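Local atomic coordinates of ABC transporter ATP-binding protein (PDB entry 4HZI), a protein that probably binds and hydrolyses ATP as the ATPase subunit of an orphan ABC transporter involved in manganese utilization and tolerance in Leptospira. Residues 261-264 and 265-268; 277-281 and 282-286; 125-128 and 129-132; 167-170 and 171-175. All coordinates share one frame; numbering follows the deposited sequence.

Contact 1: 261-264 and 265-268; sequences CFTE and KNLE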
ATOM      1  N   CYS A 261       0.715  -1.869  23.847  1.00 26.59           N
ATOM      2  CA  CYS A 261       0.255  -2.670  22.703  1.00 25.29           C
ATOM      3  C   CYS A 261       1.361  -3.088  21.770  1.00 23.87           C
ATOM      4  O   CYS A 261       1.289  -4.151  21.173  1.00 27.93           O
ATOM      5  CB  CYS A 261      -0.743  -1.912  21.851  1.00 26.18           C
ATOM      6  SG  CYS A 261      -2.236  -1.556  22.674  1.00 32.05           S
ATOM      7  N   PHE A 262       2.367  -2.224  21.601  1.00 26.27           N
ATOM      8  CA  PHE A 262       3.383  -2.454  20.591  1.00 26.99           C
ATOM      9  C   PHE A 262       4.626  -3.117  21.145  1.00 30.14           C
ATOM     10  O   PHE A 262       5.710  -2.884  20.636  1.00 30.34           O
ATOM     11  CB  PHE A 262       3.758  -1.168  19.873  1.00 28.61           C
ATOM     12  CG  PHE A 262       2.741  -0.701  18.836  1.00 26.23           C
ATOM     13  CD1 PHE A 262       1.456  -1.175  18.817  1.00 30.77           C
ATOM     14  CD2 PHE A 262       3.124   0.200  17.872  1.00 29.50           C
ATOM     15  CE1 PHE A 262       0.533  -0.708  17.880  1.00 29.22           C
ATOM     16  CE2 PHE A 262       2.219   0.672  16.927  1.00 31.92           C
ATOM     17  CZ  PHE A 262       0.916   0.221  16.934  1.00 28.73           C
ATOM     18  N   THR A 263       4.463  -3.992  22.128  1.00 34.56           N
ATOM     19  CA  THR A 263       5.568  -4.869  22.546  1.00 35.41           C
ATOM     20  C   THR A 263       5.737  -5.987  21.524  1.00 29.61           C
ATOM     21  O   THR A 263       4.801  -6.317  20.793  1.00 29.07           O
ATOM     22  CB  THR A 263       5.271  -5.560  23.884  1.00 34.34           C
ATOM     23  OG1 THR A 263       4.090  -6.338  23.752  1.00 30.08           O
ATOM     24  CG2 THR A 263       5.125  -4.552  25.008  1.00 35.07           C
ATOM     25  N   GLU A 264       6.948  -6.531  21.429  1.00 34.61           N
ATOM     26  CA  GLU A 264       7.186  -7.693  20.593  1.00 33.88           C
ATOM     27  C   GLU A 264       6.182  -8.797  20.840  1.00 32.78           C
ATOM     28  O   GLU A 264       5.652  -9.406  19.903  1.00 34.66           O
ATOM     29  CB  GLU A 264       8.647  -8.149  20.745  1.00 38.82           C
ATOM     30  CG  GLU A 264       8.928  -9.519  20.157  1.00 43.43           C
ATOM     31  CD  GLU A 264      10.403  -9.927  20.246  1.00 46.22           C
ATOM     32  OE1 GLU A 264      11.213  -9.181  20.834  1.00 46.20           O
ATOM     33  OE2 GLU A 264      10.744 -11.006  19.706  1.00 50.51           O
ATOM     34  N   LYS A 265       5.843  -9.073  22.104  1.00 33.53           N
ATOM     35  CA  LYS A 265       4.875 -10.128  22.361  1.00 32.10           C
ATOM     36  C   LYS A 265       3.463  -9.913  21.781  1.00 27.00           C
ATOM     37  O   LYS A 265       2.878 -10.820  21.180  1.00 32.32           O
ATOM     38  CB  LYS A 265       4.716 -10.382  23.873  1.00 44.60           C
ATOM     39  CG  LYS A 265       4.034 -11.710  24.159  1.00 52.96           C
ATOM     40  CD  LYS A 265       2.822 -11.577  25.075  1.00 73.29           C
ATOM     41  CE  LYS A 265       1.934 -12.822  25.024  1.00 79.58           C
ATOM     42  NZ  LYS A 265       0.504 -12.511  25.325  1.00 79.26           N
ATOM     43  N   ASN A 266       2.920  -8.722  22.014  1.00 28.08           N
ATOM     44  CA  ASN A 266       1.576  -8.358  21.533  1.00 24.66           C
ATOM     45  C   ASN A 266       1.543  -8.275  19.975  1.00 22.60           C
ATOM     46  O   ASN A 266       0.599  -8.772  19.380  1.00 27.32           O
ATOM     47  CB  ASN A 266       1.105  -7.065  22.151  1.00 24.45           C
ATOM     48  CG  ASN A 266       0.580  -7.254  23.603  1.00 32.70           C
ATOM     49  OD1 ASN A 266       0.045  -8.300  23.935  1.00 37.27           O
ATOM     50  ND2 ASN A 266       0.769  -6.274  24.433  1.00 32.14           N
ATOM     51  N   LEU A 267       2.600  -7.715  19.372  1.00 24.87           N
ATOM     52  CA  LEU A 267       2.687  -7.703  17.908  1.00 26.65           C
ATOM     53  C   LEU A 267       2.915  -9.095  17.299  1.00 26.57           C
ATOM     54  O   LEU A 267       2.354  -9.417  16.240  1.00 28.84           O
ATOM     55  CB  LEU A 267       3.738  -6.705  17.430  1.00 25.91           C
ATOM     56  CG  LEU A 267       3.393  -5.261  17.738  1.00 25.05           C
ATOM     57  CD1 LEU A 267       4.416  -4.324  17.143  1.00 29.43           C
ATOM     58  CD2 LEU A 267       2.000  -4.869  17.260  1.00 29.08           C
ATOM     59  N   GLU A 268       3.711  -9.943  17.957  1.00 30.28           N
ATOM     60  CA  GLU A 268       3.856 -11.335  17.477  1.00 32.47           C
ATOM     61  C   GLU A 268       2.526 -12.077  17.591  1.00 32.76           C
ATOM     62  O   GLU A 268       2.200 -12.912  16.776  1.00 34.05           O
ATOM     63  CB  GLU A 268       5.000 -12.078  18.211  1.00 35.54           C
ATOM     64  CG  GLU A 268       6.390 -11.502  17.912  1.00 38.61           C
ATOM     65  CD  GLU A 268       7.549 -12.150  18.653  1.00 46.13           C
ATOM     66  OE1 GLU A 268       7.310 -12.858  19.663  1.00 46.10           O
ATOM     67  OE2 GLU A 268       8.717 -11.904  18.251  1.00 40.87           O
TER

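Contact 2: 277-281 and 282-286; sequences VQRIE and NTWSV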
ATOM      1  N   VAL A 277      10.970  -5.358  16.977  1.00 29.51           N
ATOM      2  CA  VAL A 277      10.226  -4.118  17.116  1.00 32.60           C
ATOM      3  C   VAL A 277      11.091  -3.053  17.741  1.00 35.32           C
ATOM      4  O   VAL A 277      11.686  -3.269  18.796  1.00 36.35           O
ATOM      5  CB  VAL A 277       8.970  -4.303  17.985  1.00 30.85           C
ATOM      6  CG1 VAL A 277       8.200  -2.995  18.114  1.00 30.88           C
ATOM      7  CG2 VAL A 277       8.085  -5.402  17.408  1.00 34.95           C
ATOM      8  N   GLN A 278      11.160  -1.892  17.131  1.00 31.73           N
ATOM      9  CA  GLN A 278      11.967  -0.827  17.714  1.00 34.53           C
ATOM     10  C   GLN A 278      11.544   0.508  17.207  1.00 35.51           C
ATOM     11  O   GLN A 278      10.700   0.613  16.296  1.00 34.18           O
ATOM     12  CB  GLN A 278      13.445  -1.071  17.417  1.00 38.95           C
ATOM     13  CG  GLN A 278      13.784  -1.024  15.928  1.00 39.70           C
ATOM     14  CD  GLN A 278      15.118  -1.671  15.594  1.00 42.02           C
ATOM     15  OE1 GLN A 278      15.199  -2.819  15.096  1.00 44.30           O
ATOM     16  NE2 GLN A 278      16.175  -0.916  15.817  1.00 41.60           N
ATOM     17  N   ARG A 279      12.093   1.556  17.802  1.00 33.20           N
ATOM     18  CA  ARG A 279      11.858   2.892  17.320  1.00 32.70           C
ATOM     19  C   ARG A 279      13.061   3.463  16.608  1.00 37.08           C
ATOM     20  O   ARG A 279      14.186   3.416  17.115  1.00 36.67           O
ATOM     21  CB  ARG A 279      11.346   3.818  18.436  1.00 40.32           C
ATOM     22  CG  ARG A 279       9.856   3.537  18.605  1.00 44.99           C
ATOM     23  CD  ARG A 279       9.057   4.553  19.304  1.00 35.86           C
ATOM     24  NE  ARG A 279       8.992   5.913  18.822  1.00 43.53           N
ATOM     25  CZ  ARG A 279       8.070   6.419  17.995  1.00 45.58           C
ATOM     26  NH1 ARG A 279       7.171   5.664  17.375  1.00 41.61           N
ATOM     27  NH2 ARG A 279       8.084   7.712  17.745  1.00 46.80           N
ATOM     28  N   ILE A 280      12.820   3.982  15.407  1.00 31.95           N
ATOM     29  CA  ILE A 280      13.904   4.562  14.611  1.00 32.74           C
ATOM     30  C   ILE A 280      13.428   5.875  14.081  1.00 33.31           C
ATOM     31  O   ILE A 280      12.349   5.956  13.512  1.00 32.20           O
ATOM     32  CB  ILE A 280      14.337   3.621  13.474  1.00 36.19           C
ATOM     33  CG1 ILE A 280      14.813   2.288  14.052  1.00 36.89           C
ATOM     34  CG2 ILE A 280      15.465   4.247  12.665  1.00 34.61           C
ATOM     35  CD1 ILE A 280      15.062   1.209  13.029  1.00 40.73           C
ATOM     36  N   GLU A 281      14.190   6.942  14.315  1.00 32.89           N
ATOM     37  CA  GLU A 281      13.778   8.292  13.908  1.00 32.64           C
ATOM     38  C   GLU A 281      12.322   8.620  14.239  1.00 35.93           C
ATOM     39  O   GLU A 281      11.550   9.159  13.414  1.00 34.60           O
ATOM     40  CB  GLU A 281      13.994   8.514  12.400  1.00 33.70           C
ATOM     41  CG  GLU A 281      15.423   8.344  11.931  1.00 39.43           C
ATOM     42  CD  GLU A 281      16.369   9.450  12.418  1.00 37.24           C
ATOM     43  OE1 GLU A 281      15.945  10.624  12.529  1.00 43.06           O
ATOM     44  OE2 GLU A 281      17.557   9.118  12.636  1.00 45.57           O
ATOM     45  N   ASN A 282      11.918   8.320  15.458  1.00 35.56           N
ATOM     46  CA  ASN A 282      10.540   8.686  15.856  1.00 38.31           C
ATOM     47  C   ASN A 282       9.437   7.955  15.031  1.00 39.02           C
ATOM     48  O   ASN A 282       8.310   8.453  14.894  1.00 43.54           O
ATOM     49  CB  ASN A 282      10.338  10.228  15.809  1.00 43.87           C
ATOM     50  CG  ASN A 282       9.530  10.746  16.993  1.00 51.67           C
ATOM     51  OD1 ASN A 282       9.495  10.126  18.061  1.00 56.61           O
ATOM     52  ND2 ASN A 282       8.887  11.880  16.813  1.00 55.07           N
ATOM     53  N   THR A 283       9.776   6.784  14.491  1.00 40.00           N
ATOM     54  CA  THR A 283       8.826   5.927  13.774  1.00 40.01           C
ATOM     55  C   THR A 283       8.906   4.507  14.345  1.00 34.39           C
ATOM     56  O   THR A 283       9.903   4.111  14.923  1.00 34.53           O
ATOM     57  CB  THR A 283       9.116   5.828  12.253  1.00 42.88           C
ATOM     58  OG1 THR A 283      10.315   5.091  12.040  1.00 40.89           O
ATOM     59  CG2 THR A 283       9.243   7.195  11.586  1.00 45.44           C
ATOM     60  N   TRP A 284       7.821   3.743  14.206  1.00 28.67           N
ATOM     61  CA  TRP A 284       7.797   2.373  14.646  1.00 28.68           C
ATOM     62  C   TRP A 284       8.361   1.522  13.520  1.00 29.39           C
ATOM     63  O   TRP A 284       7.827   1.589  12.434  1.00 32.03           O
ATOM     64  CB  TRP A 284       6.322   1.927  14.900  1.00 29.19           C
ATOM     65  CG  TRP A 284       5.735   2.588  16.092  1.00 27.87           C
ATOM     66  CD1 TRP A 284       4.860   3.635  16.108  1.00 29.57           C
ATOM     67  CD2 TRP A 284       6.010   2.276  17.453  1.00 28.28           C
ATOM     68  NE1 TRP A 284       4.582   3.997  17.407  1.00 30.24           N
ATOM     69  CE2 TRP A 284       5.254   3.166  18.248  1.00 29.00           C
ATOM     70  CE3 TRP A 284       6.800   1.307  18.082  1.00 32.34           C
ATOM     71  CZ2 TRP A 284       5.278   3.129  19.660  1.00 31.46           C
ATOM     72  CZ3 TRP A 284       6.814   1.259  19.472  1.00 36.16           C
ATOM     73  CH2 TRP A 284       6.055   2.165  20.243  1.00 32.59           C
ATOM     74  N   SER A 285       9.373   0.707  13.813  1.00 27.10           N
ATOM     75  CA  SER A 285       9.947  -0.286  12.898  1.00 28.14           C
ATOM     76  C   SER A 285       9.558  -1.651  13.410  1.00 28.80           C
ATOM     77  O   SER A 285       9.873  -2.021  14.551  1.00 29.10           O
ATOM     78  CB  SER A 285      11.499  -0.187  12.807  1.00 27.86           C
ATOM     79  OG  SER A 285      12.041  -1.250  12.058  1.00 28.33           O
ATOM     80  N   VAL A 286       8.816  -2.395  12.596  1.00 24.60           N
ATOM     81  CA  VAL A 286       8.355  -3.737  12.941  1.00 26.35           C
ATOM     82  C   VAL A 286       8.772  -4.668  11.761  1.00 32.99           C
ATOM     83  O   VAL A 286       8.192  -4.627  10.657  1.00 28.19           O
ATOM     84  CB  VAL A 286       6.844  -3.755  13.170  1.00 28.23           C
ATOM     85  CG1 VAL A 286       6.345  -5.135  13.579  1.00 27.86           C
ATOM     86  CG2 VAL A 286       6.461  -2.712  14.228  1.00 27.45           C
TER
HETATM   87  O   HOH W   1      12.759  -3.255  13.617  1.00 33.69           O
HETATM   88  O   HOH W   2       5.450   7.155  15.973  1.00 50.78           O

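Contact 3: 125-128 and 129-132; sequences KLTV and KDTI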
ATOM      1  N   LYS A 125     -13.189  17.919 -11.444  1.00 84.82           N
ATOM      2  CA  LYS A 125     -12.149  18.951 -11.719  1.00 78.48           C
ATOM      3  C   LYS A 125     -12.306  20.227 -10.842  1.00 71.44           C
ATOM      4  O   LYS A 125     -12.282  21.358 -11.347  1.00 65.58           O
ATOM      5  CB  LYS A 125     -12.138  19.336 -13.205  1.00 79.59           C
ATOM      6  N   LEU A 126     -12.423  20.030  -9.524  1.00 59.21           N
ATOM      7  CA  LEU A 126     -12.677  21.107  -8.565  1.00 49.06           C
ATOM      8  C   LEU A 126     -11.381  21.726  -8.108  1.00 46.69           C
ATOM      9  O   LEU A 126     -10.326  21.098  -8.188  1.00 50.66           O
ATOM     10  CB  LEU A 126     -13.435  20.564  -7.348  1.00 50.15           C
ATOM     11  CG  LEU A 126     -14.730  19.807  -7.663  1.00 55.09           C
ATOM     12  CD1 LEU A 126     -15.246  19.008  -6.471  1.00 48.47           C
ATOM     13  CD2 LEU A 126     -15.784  20.785  -8.161  1.00 55.59           C
ATOM     14  N   THR A 127     -11.453  22.965  -7.634  1.00 40.84           N
ATOM     15  CA  THR A 127     -10.304  23.605  -7.019  1.00 39.80           C
ATOM     16  C   THR A 127     -10.091  23.011  -5.607  1.00 42.99           C
ATOM     17  O   THR A 127     -10.937  22.245  -5.119  1.00 44.07           O
ATOM     18  CB  THR A 127     -10.492  25.124  -6.919  1.00 52.29           C
ATOM     19  OG1 THR A 127     -11.628  25.423  -6.080  1.00 47.24           O
ATOM     20  CG2 THR A 127     -10.676  25.746  -8.342  1.00 50.03           C
ATOM     21  N   VAL A 128      -8.977  23.390  -4.976  1.00 37.99           N
ATOM     22  CA  VAL A 128      -8.696  23.091  -3.574  1.00 41.42           C
ATOM     23  C   VAL A 128      -9.819  23.617  -2.678  1.00 45.06           C
ATOM     24  O   VAL A 128     -10.404  22.870  -1.898  1.00 34.60           O
ATOM     25  CB  VAL A 128      -7.323  23.668  -3.155  1.00 37.84           C
ATOM     26  CG1 VAL A 128      -7.138  23.730  -1.662  1.00 38.88           C
ATOM     27  CG2 VAL A 128      -6.193  22.860  -3.772  1.00 41.56           C
ATOM     28  N   LYS A 129     -10.159  24.896  -2.813  1.00 38.61           N
ATOM     29  CA  LYS A 129     -11.212  25.477  -1.976  1.00 36.77           C
ATOM     30  C   LYS A 129     -12.532  24.733  -2.185  1.00 34.72           C
ATOM     31  O   LYS A 129     -13.258  24.430  -1.230  1.00 37.02           O
ATOM     32  CB  LYS A 129     -11.361  26.968  -2.311  1.00 44.82           C
ATOM     33  CG  LYS A 129     -12.414  27.732  -1.525  1.00 50.40           C
ATOM     34  CD  LYS A 129     -12.766  29.051  -2.232  1.00 54.50           C
ATOM     35  CE  LYS A 129     -13.723  28.799  -3.397  1.00 63.82           C
ATOM     36  NZ  LYS A 129     -13.736  29.892  -4.411  1.00 70.22           N
ATOM     37  N   ASP A 130     -12.859  24.471  -3.440  1.00 32.09           N
ATOM     38  CA  ASP A 130     -14.091  23.785  -3.778  1.00 38.31           C
ATOM     39  C   ASP A 130     -14.151  22.392  -3.142  1.00 41.59           C
ATOM     40  O   ASP A 130     -15.189  21.930  -2.665  1.00 40.71           O
ATOM     41  CB  ASP A 130     -14.206  23.659  -5.295  1.00 47.59           C
ATOM     42  CG  ASP A 130     -14.459  25.000  -5.973  1.00 60.37           C
ATOM     43  OD1 ASP A 130     -14.997  25.912  -5.299  1.00 62.01           O
ATOM     44  OD2 ASP A 130     -14.112  25.131  -7.171  1.00 69.40           O
ATOM     45  N   THR A 131     -13.024  21.713  -3.171  1.00 38.97           N
ATOM     46  CA  THR A 131     -12.926  20.372  -2.611  1.00 38.21           C
ATOM     47  C   THR A 131     -13.192  20.406  -1.119  1.00 35.00           C
ATOM     48  O   THR A 131     -13.885  19.544  -0.604  1.00 36.97           O
ATOM     49  CB  THR A 131     -11.542  19.778  -2.940  1.00 38.47           C
ATOM     50  OG1 THR A 131     -11.421  19.650  -4.367  1.00 34.98           O
ATOM     51  CG2 THR A 131     -11.363  18.423  -2.306  1.00 36.57           C
ATOM     52  N   ILE A 132     -12.674  21.408  -0.426  1.00 30.23           N
ATOM     53  CA  ILE A 132     -12.922  21.518   0.988  1.00 31.25           C
ATOM     54  C   ILE A 132     -14.410  21.781   1.240  1.00 39.02           C
ATOM     55  O   ILE A 132     -15.018  21.207   2.133  1.00 31.84           O
ATOM     56  CB  ILE A 132     -12.020  22.551   1.632  1.00 29.89           C
ATOM     57  CG1 ILE A 132     -10.570  22.103   1.429  1.00 32.97           C
ATOM     58  CG2 ILE A 132     -12.357  22.727   3.109  1.00 33.94           C
ATOM     59  CD1 ILE A 132      -9.554  23.106   1.844  1.00 32.51           C
TER
HETATM   60  O   HOH W   3     -11.952  28.159  -5.894  1.00 48.22           O

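Contact 4: 167-170 and 171-175; sequences KDQL and YNTLS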
ATOM      1  N   LYS A 167      -5.662  27.953  -3.048  1.00 39.49           N
ATOM      2  CA  LYS A 167      -7.126  27.913  -3.038  1.00 38.35           C
ATOM      3  C   LYS A 167      -7.748  27.644  -4.395  1.00 41.60           C
ATOM      4  O   LYS A 167      -8.700  26.869  -4.496  1.00 40.14           O
ATOM      5  CB  LYS A 167      -7.698  29.184  -2.391  1.00 47.91           C
ATOM      6  CG  LYS A 167      -7.458  30.464  -3.185  1.00 49.14           C
ATOM      7  CD  LYS A 167      -7.639  31.700  -2.303  1.00 57.30           C
ATOM      8  CE  LYS A 167      -7.684  32.996  -3.112  1.00 55.73           C
ATOM      9  NZ  LYS A 167      -8.658  32.879  -4.233  1.00 57.01           N
ATOM     10  N   ASP A 168      -7.187  28.239  -5.453  1.00 43.77           N
ATOM     11  CA  ASP A 168      -7.731  28.071  -6.791  1.00 44.69           C
ATOM     12  C   ASP A 168      -6.999  27.033  -7.619  1.00 48.19           C
ATOM     13  O   ASP A 168      -7.399  26.754  -8.749  1.00 46.47           O
ATOM     14  CB  ASP A 168      -7.733  29.416  -7.535  1.00 54.40           C
ATOM     15  CG  ASP A 168      -8.434  30.502  -6.744  1.00 59.41           C
ATOM     16  OD1 ASP A 168      -9.597  30.265  -6.337  1.00 58.88           O
ATOM     17  OD2 ASP A 168      -7.816  31.565  -6.501  1.00 60.37           O
ATOM     18  N   GLN A 169      -5.957  26.426  -7.074  1.00 50.07           N
ATOM     19  CA  GLN A 169      -5.298  25.337  -7.811  1.00 48.84           C
ATOM     20  C   GLN A 169      -6.230  24.143  -7.905  1.00 46.62           C
ATOM     21  O   GLN A 169      -6.901  23.792  -6.936  1.00 47.18           O
ATOM     22  CB  GLN A 169      -3.975  24.934  -7.163  1.00 45.86           C
ATOM     23  CG  GLN A 169      -3.214  23.909  -7.990  1.00 47.12           C
ATOM     24  CD  GLN A 169      -1.962  23.426  -7.311  1.00 50.29           C
ATOM     25  OE1 GLN A 169      -1.466  24.048  -6.376  1.00 51.08           O
ATOM     26  NE2 GLN A 169      -1.435  22.306  -7.785  1.00 56.52           N
ATOM     27  N   LEU A 170      -6.278  23.516  -9.072  1.00 46.69           N
ATOM     28  CA  LEU A 170      -7.097  22.327  -9.245  1.00 45.66           C
ATOM     29  C   LEU A 170      -6.540  21.201  -8.364  1.00 48.25           C
ATOM     30  O   LEU A 170      -5.317  21.009  -8.293  1.00 40.42           O
ATOM     31  CB  LEU A 170      -7.081  21.865 -10.691  1.00 48.07           C
ATOM     32  CG  LEU A 170      -7.606  22.882 -11.706  1.00 57.81           C
ATOM     33  CD1 LEU A 170      -7.417  22.332 -13.112  1.00 63.95           C
ATOM     34  CD2 LEU A 170      -9.071  23.190 -11.418  1.00 55.73           C
ATOM     35  N   TYR A 171      -7.453  20.456  -7.743  1.00 47.30           N
ATOM     36  CA  TYR A 171      -7.113  19.370  -6.828  1.00 43.96           C
ATOM     37  C   TYR A 171      -6.307  18.289  -7.561  1.00 48.35           C
ATOM     38  O   TYR A 171      -5.322  17.747  -7.031  1.00 44.69           O
ATOM     39  CB  TYR A 171      -8.412  18.790  -6.244  1.00 46.81           C
ATOM     40  CG  TYR A 171      -8.220  17.554  -5.390  1.00 42.53           C
ATOM     41  CD1 TYR A 171      -7.899  17.658  -4.038  1.00 47.63           C
ATOM     42  CD2 TYR A 171      -8.366  16.283  -5.931  1.00 43.60           C
ATOM     43  CE1 TYR A 171      -7.714  16.517  -3.257  1.00 40.57           C
ATOM     44  CE2 TYR A 171      -8.184  15.147  -5.158  1.00 42.34           C
ATOM     45  CZ  TYR A 171      -7.861  15.279  -3.818  1.00 40.90           C
ATOM     46  OH  TYR A 171      -7.687  14.147  -3.054  1.00 41.40           O
ATOM     47  N   ASN A 172      -6.699  18.010  -8.803  1.00 50.09           N
ATOM     48  CA  ASN A 172      -6.028  16.990  -9.594  1.00 55.13           C
ATOM     49  C   ASN A 172      -4.599  17.330 -10.009  1.00 50.31           C
ATOM     50  O   ASN A 172      -3.878  16.458 -10.479  1.00 54.73           O
ATOM     51  CB  ASN A 172      -6.879  16.580 -10.807  1.00 65.35           C
ATOM     52  CG  ASN A 172      -8.010  15.620 -10.431  1.00 81.12           C
ATOM     53  OD1 ASN A 172      -7.947  14.916  -9.411  1.00 81.09           O
ATOM     54  ND2 ASN A 172      -9.054  15.583 -11.259  1.00 91.42           N
ATOM     55  N   THR A 173      -4.153  18.555  -9.774  1.00 43.76           N
ATOM     56  CA  THR A 173      -2.770  18.896 -10.054  1.00 42.68           C
ATOM     57  C   THR A 173      -1.891  18.853  -8.821  1.00 43.55           C
ATOM     58  O   THR A 173      -0.685  19.088  -8.909  1.00 44.81           O
ATOM     59  CB  THR A 173      -2.659  20.272 -10.737  1.00 49.78           C
ATOM     60  OG1 THR A 173      -2.990  21.314  -9.803  1.00 46.92           O
ATOM     61  CG2 THR A 173      -3.592  20.321 -11.938  1.00 50.61           C
ATOM     62  N   LEU A 174      -2.470  18.559  -7.657  1.00 39.24           N
ATOM     63  CA  LEU A 174      -1.662  18.457  -6.454  1.00 39.20           C
ATOM     64  C   LEU A 174      -0.814  17.177  -6.462  1.00 35.85           C
ATOM     65  O   LEU A 174      -1.220  16.162  -7.061  1.00 36.97           O
ATOM     66  CB  LEU A 174      -2.569  18.450  -5.221  1.00 37.94           C
ATOM     67  CG  LEU A 174      -3.451  19.688  -4.993  1.00 40.79           C
ATOM     68  CD1 LEU A 174      -4.382  19.405  -3.826  1.00 47.16           C
ATOM     69  CD2 LEU A 174      -2.628  20.927  -4.718  1.00 40.37           C
ATOM     70  N   SER A 175       0.326  17.237  -5.776  1.00 37.43           N
ATOM     71  CA  SER A 175       1.128  16.048  -5.471  1.00 38.91           C
ATOM     72  C   SER A 175       0.278  15.063  -4.616  1.00 40.02           C
ATOM     73  O   SER A 175      -0.737  15.444  -4.009  1.00 33.46           O
ATOM     74  CB  SER A 175       2.413  16.451  -4.755  1.00 38.30           C
ATOM     75  OG  SER A 175       2.190  16.658  -3.354  1.00 36.30           O
TER

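Contact 1: 261-264 and 265-268
T263 caps the start of the short helix 264-271. Its OG1 accepts from the N266 backbone N at 3.2 Å. The threonine torsion puts OG1 between its own N and carbonyl carbon (chi1 60°), which aims the hydroxyl at the helix end. The T263 O also takes the first helical bond, from L267 N at 3.0 Å. E264 O takes the next, from E268 N at 2.8 Å.

The apolar side is packed closely. L267 turns back over the linker, and its CD2 meets CD1 of the F262 ring obliquely at 4.0 Å. W284 meets the same ring edge-to-face, and A244 and L246 of strand 243-248 touch it too. N266 lies beside this core, with its ND2 bonded to E260 O.

On the solvent side only K265 is loose and exposed. E264 and E268, one helical turn apart, form a close, partly exposed polar pair at the rim, their carboxylate planes nearly perpendicular. Their OE2 atoms are 2.7 Å apart. E264 OE2 also forms a salt bridge to K289, and E268 OE2 accepts from L275 N. Two acid oxygens this close imply that one group probably carries a proton, while K289 would help to offset the remaining negative charge.

Contact 2: 277-281 and 282-286
R279 and W284 pair across a beta hairpin with a two-residue loop, E281-N282, in a type I' turn from I280 to T283. The backbone bonds are regular. Q278 and S285 form one hydrogen-bonded pair, with S285 N to Q278 O at 2.8 Å and Q278 N to S285 O at 2.9 Å. I280 and T283 form the other.

I280 O is gripped twice by T283. The backbone N comes from above the carbonyl plane, and OG1 donates in that plane at 2.7 Å. A chi1 of 69° swings the T283 hydroxyl back toward the turn. Water 1 bridges Q278 OE1 and S285 OG.

On the opposite face of the hairpin, R279 lies over the indole of W284. Its CD sits over the six-membered ring, and its guanidinium makes a cation-pi contact with the five-membered ring. The two flat groups are steeply inclined, 67° apart. R279 NH1 also donates to water 2. E281 OE1 accepts from Q290 N of the second subunit, whose I287 packs on I280 and T283, so the hairpin helps to form the dimer contact. R279 NH2 donates to N282 OD1 at 2.8 Å, with the oxygen in the guanidinium plane but the donor well above the plane of the N282 amide.

Contact 3: 125-128 and 129-132
T131 binds one carbonyl oxygen, T127 O, twice, from opposite faces of the carbonyl plane. Its backbone N donates at 2.9 Å, as in any helix. Its OG1 donates as well, at 2.7 Å. The hydroxyl can do this because OG1 lies beside the backbone N, opposite the carbonyl carbon (chi1 -63°), and so points back down the helix.

T127 is the N-cap of helix 128-133, and with D130 it forms a capping box. D130 N donates to T127 OG1 at 3.1 Å, although the position of that hydroxyl is less certain. The return bond, from T127 N to D130 OD2, is weak at 3.5 Å. Water 3 joins the cap to K129: it contacts T127 OG1 and accepts from K129 NZ at 2.9 Å. The next helical bond runs from I132 N to V128 O.

The sequence LTVKDTI and its place ahead of the signature region fit the start of the helical subdomain of an ABC ATPase. V128 and I132 face inward there, and both pack against L158 of helix 148-160 and I182 of helix 176-188. L126 rests its CB near D130 CB at 3.8 Å. T127 OG1 takes the N-H of D130, while Q169 O and K167 O probably take those of V128 and K129. The amides of this helix start are thus satisfied jointly by its cap and a neighbouring segment.

Contact 4: 167-170 and 171-175
The chain makes a single turn of 3-10 helix over residues 171-173, with T173 N donating to L170 O at 3.1 Å from well above the carbonyl plane. The T173 side chain adds a second bond to the same oxygen. Its OG1 donates to L170 O at 2.8 Å, nearer to the carbonyl plane than the backbone N. With chi1 at 70°, the hydroxyl curls back over the turn to make this bond.

The hydroxyl is also an acceptor. Q169 stretches out with an extended chain, and its NE2 donates to T173 OG1 at 2.7 Å. The bond is fairly straight, and the oxygen lies in the plane of the Q169 amide. L174 CD2 instead sits over one face of this amide, 3.6 Å from NE2.

The turn leads into the LSSGE sequence, which probably corresponds to the ABC signature motif (classically LSGGQ) and starts at L174. S175 caps helix 176-188, and its N is bonded to E178 OE1. L174 is buried against I182 of that helix and against V128. Y171 extends over the same helix to touch K179 and L183. T173 CG2 packs against L170 CB at 4.0 Å.

The contacts fall into two pairs; contact 1 lies across the centre of the chain from contacts 3 and 4. Contacts 3 and 4 lie side by side in what is probably the helical subdomain, their centres 7 Å apart. The chain of contact 4 runs along the start of the helix in contact 3: V128 N meets Q169 O at 2.9 Å and K129 N meets K167 O at 3.0 Å. Contact 4 includes the first two residues of the probable signature motif. Contacts 1 and 2 pack together near the C-terminus, with L267 CD1 3.9 Å from V286 CG2, and contact 2 reaches the second subunit. The centres of contacts 1 and 3 are about 42 Å apart. None of the four includes the probable Walker A loop.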